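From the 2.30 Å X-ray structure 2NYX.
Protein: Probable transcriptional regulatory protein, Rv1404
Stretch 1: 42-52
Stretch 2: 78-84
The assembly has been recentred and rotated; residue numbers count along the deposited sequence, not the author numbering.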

# COMPACT_ATOMS: atom_id res chain seq x y z
N ASN B 42 -2.58 -12.92 6.74
CA ASN B 42 -3.35 -12.22 7.77
C ASN B 42 -2.87 -10.82 8.14
O ASN B 42 -3.54 -10.10 8.87
N ILE B 43 -1.70 -10.44 7.65
CA ILE B 43 -1.15 -9.16 8.03
C ILE B 43 -1.70 -8.01 7.17
O ILE B 43 -1.63 -8.04 5.94
N THR B 44 -2.28 -7.01 7.84
CA THR B 44 -2.80 -5.81 7.18
C THR B 44 -1.66 -4.91 6.73
O THR B 44 -0.53 -5.05 7.20
N ILE B 45 -1.97 -3.97 5.84
CA ILE B 45 -0.99 -2.99 5.35
C ILE B 45 -0.45 -2.05 6.44
O ILE B 45 0.77 -1.84 6.51
N PRO B 46 -1.34 -1.47 7.28
CA PRO B 46 -0.83 -0.71 8.45
C PRO B 46 0.09 -1.54 9.36
O PRO B 46 1.14 -1.06 9.80
N GLN B 47 -0.28 -2.79 9.62
CA GLN B 47 0.57 -3.69 10.38
C GLN B 47 1.93 -3.84 9.72
O GLN B 47 2.96 -3.71 10.38
N PHE B 48 1.96 -4.09 8.42
CA PHE B 48 3.25 -4.27 7.75
C PHE B 48 4.12 -3.01 7.79
O PHE B 48 5.33 -3.11 7.98
N ARG B 49 3.51 -1.84 7.61
CA ARG B 49 4.22 -0.57 7.72
C ARG B 49 4.88 -0.40 9.10
O ARG B 49 6.05 0.00 9.20
N THR B 50 4.14 -0.73 10.16
CA THR B 50 4.68 -0.77 11.53
C THR B 50 5.99 -1.54 11.59
O THR B 50 6.95 -1.10 12.22
N LEU B 51 6.03 -2.69 10.93
CA LEU B 51 7.24 -3.52 10.95
C LEU B 51 8.41 -2.85 10.24
O LEU B 51 9.52 -2.89 10.72
N VAL B 52 8.13 -2.19 9.12
CA VAL B 52 9.17 -1.52 8.35
C VAL B 52 9.71 -0.33 9.11
O VAL B 52 10.93 -0.11 9.15
N ARG B 78 -3.40 -0.79 19.70
CA ARG B 78 -4.11 -2.03 19.40
C ARG B 78 -3.40 -2.92 18.38
O ARG B 78 -3.33 -4.14 18.57
N MSE B 79 -2.87 -2.33 17.31
CA MSE B 79 -2.16 -3.13 16.30
C MSE B 79 -0.78 -3.61 16.74
O MSE B 79 -0.30 -4.63 16.25
N VAL B 80 -0.15 -2.90 17.67
CA VAL B 80 1.09 -3.38 18.28
C VAL B 80 0.78 -4.59 19.18
O VAL B 80 1.48 -5.59 19.13
N ASP B 81 -0.29 -4.49 19.96
CA ASP B 81 -0.76 -5.63 20.77
C ASP B 81 -0.93 -6.90 19.93
O ASP B 81 -0.50 -7.98 20.34
N ARG B 82 -1.56 -6.75 18.77
CA ARG B 82 -1.81 -7.86 17.86
C ARG B 82 -0.51 -8.44 17.33
O ARG B 82 -0.33 -9.66 17.28
N LEU B 83 0.40 -7.56 16.93
CA LEU B 83 1.68 -7.98 16.38
C LEU B 83 2.56 -8.60 17.46
O LEU B 83 3.40 -9.47 17.17
N VAL B 84 2.36 -8.16 18.70
CA VAL B 84 2.98 -8.81 19.85
C VAL B 84 2.43 -10.23 20.01
O VAL B 84 3.18 -11.18 20.19

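The helix of residues 45-52 crosses helix 78-84 steeply, at 78° between their N-to-C directions, with 10.4 Å between the axes at closest approach. The closest CA atoms across the stretches are those of Gln47 and Met79, 6.5 Å apart, and contact between the two stretches buries 364 Å², both sides summed.

Apolar packing dominates. From the second helix, Met79, Arg82 and Leu83 direct their CA-to-CB bonds toward the first. Leu83 (chi1 m, chi2 t) loses the most area, 93 Å², because its two methyls reach several neighbours: CD2 lies 4.3 Å from Ile43 CD1, while CD1 lies 3.9 Å from Leu51 CD2 and 4.1 Å from Thr50 CG2. Ile43 (t, t) and Leu51 (m, t) leave their backbones sideways, yet their ends come nearer to this leucine. Met79, a selenomethionine with rotamers p, t, p, places SE 3.8 Å from Pro46 CB and 4.0 Å from Thr50 OG1. Phe48 and Val80 point away.

Gln47 joins the packing through its aliphatic part and backbone. Its CG lies 4.3 Å from Met79 CB and 4.1 Å from Leu83 CD2, and Gln47 O is 3.7 Å from Leu83 CD1. Gln47 NE2 approaches Arg82 CD at 4.0 Å, a contact with a carbon of the arginine chain.

No hydrogen bond links the stretches; those of the Thr44, Gln47 and Thr50 side chains lie within the first stretch. Thr44 (chi1 p) caps the first helix, its OG1 accepting from Gln47 N at 3.2 Å. Reciprocally, Thr44 N donates to Gln47 OE1 at 3.1 Å; both N-H...acceptor angles are 161°. With chi1 m and chi2 t, the Gln47 side chain thus folds back to the helix start while its CG remains against Leu83. Thr50 (m), whose CA-to-CB bond points toward the second helix, donates from OG1 to Pro46 O at 3.0 Å, leaving CG2 against Leu83.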

# COMPACT_ATOMS: atom_id res chain seq x y z
CB ASN B 42 -3.39 -13.06 9.05
CG ASN B 42 -4.43 -14.15 9.01
OD1 ASN B 42 -4.51 -14.96 9.93
ND2 ASN B 42 -5.23 -14.18 7.95
CB ILE B 43 0.39 -9.23 8.08
CG1 ILE B 43 0.98 -7.97 8.68
CG2 ILE B 43 0.97 -9.51 6.70
CD1 ILE B 43 2.34 -8.19 9.26
CB THR B 44 -3.76 -4.99 8.09
OG1 THR B 44 -3.01 -4.30 9.10
CG2 THR B 44 -4.82 -5.87 8.73
CB ILE B 45 -1.51 -2.23 4.07
CG1 ILE B 45 -1.53 -3.18 2.87
CG2 ILE B 45 -0.67 -0.98 3.80
CD1 ILE B 45 -1.82 -2.54 1.52
CB PRO B 46 -2.11 -0.32 9.19
CG PRO B 46 -3.17 -0.28 8.10
CD PRO B 46 -2.81 -1.42 7.20
CB GLN B 47 -0.12 -5.05 10.55
CG GLN B 47 -1.20 -5.02 11.62
CD GLN B 47 -2.10 -6.23 11.60
OE1 GLN B 47 -1.84 -7.21 10.89
NE2 GLN B 47 -3.18 -6.18 12.38
CB PHE B 48 3.10 -4.79 6.32
CG PHE B 48 4.42 -5.11 5.69
CD1 PHE B 48 5.13 -6.24 6.08
CD2 PHE B 48 4.99 -4.25 4.76
CE1 PHE B 48 6.36 -6.52 5.53
CE2 PHE B 48 6.23 -4.52 4.20
CZ PHE B 48 6.92 -5.66 4.58
CB ARG B 49 3.29 0.60 7.37
CG ARG B 49 3.94 1.97 7.42
CD ARG B 49 5.14 2.05 6.48
NE ARG B 49 5.98 3.22 6.72
CZ ARG B 49 7.08 3.49 6.03
NH1 ARG B 49 7.47 2.70 5.04
NH2 ARG B 49 7.80 4.56 6.31
CB THR B 50 3.66 -1.43 12.50
OG1 THR B 50 2.46 -0.68 12.50
CG2 THR B 50 4.19 -1.48 13.92
CB LEU B 51 6.97 -4.91 10.36
CG LEU B 51 5.88 -5.79 10.98
CD1 LEU B 51 5.85 -7.12 10.28
CD2 LEU B 51 6.11 -5.98 12.45
CB VAL B 52 8.66 -1.08 6.95
CG1 VAL B 52 9.73 -0.25 6.23
CG2 VAL B 52 8.27 -2.30 6.13
CB ARG B 78 -5.54 -1.76 18.95
CG ARG B 78 -6.54 -1.71 20.10
CD ARG B 78 -7.89 -1.22 19.64
NE ARG B 78 -7.90 0.22 19.41
CZ ARG B 78 -8.82 0.87 18.70
NH1 ARG B 78 -9.83 0.22 18.14
NH2 ARG B 78 -8.73 2.18 18.55
CB MSE B 79 -2.14 -2.47 14.91
CG MSE B 79 -1.28 -1.24 14.77
SE MSE B 79 -1.51 -0.34 12.99
CE MSE B 79 -3.48 0.06 13.04
CB VAL B 80 1.84 -2.26 19.06
CG1 VAL B 80 3.04 -2.82 19.82
CG2 VAL B 80 2.32 -1.20 18.12
CB ASP B 81 -2.08 -5.31 21.47
CG ASP B 81 -1.93 -4.30 22.59
OD1 ASP B 81 -0.84 -4.21 23.19
OD2 ASP B 81 -2.93 -3.60 22.88
CB ARG B 82 -2.70 -7.42 16.69
CG ARG B 82 -4.14 -7.21 17.07
CD ARG B 82 -5.04 -7.01 15.85
NE ARG B 82 -6.31 -6.38 16.24
CZ ARG B 82 -6.58 -5.08 16.13
NH1 ARG B 82 -5.67 -4.24 15.61
NH2 ARG B 82 -7.75 -4.61 16.53
CB LEU B 83 2.38 -6.82 15.67
CG LEU B 83 1.72 -6.36 14.38
CD1 LEU B 83 2.49 -5.22 13.74
CD2 LEU B 83 1.55 -7.51 13.41
CB VAL B 84 2.82 -7.99 21.13
CG1 VAL B 84 3.19 -8.81 22.35
CG2 VAL B 84 3.70 -6.75 21.05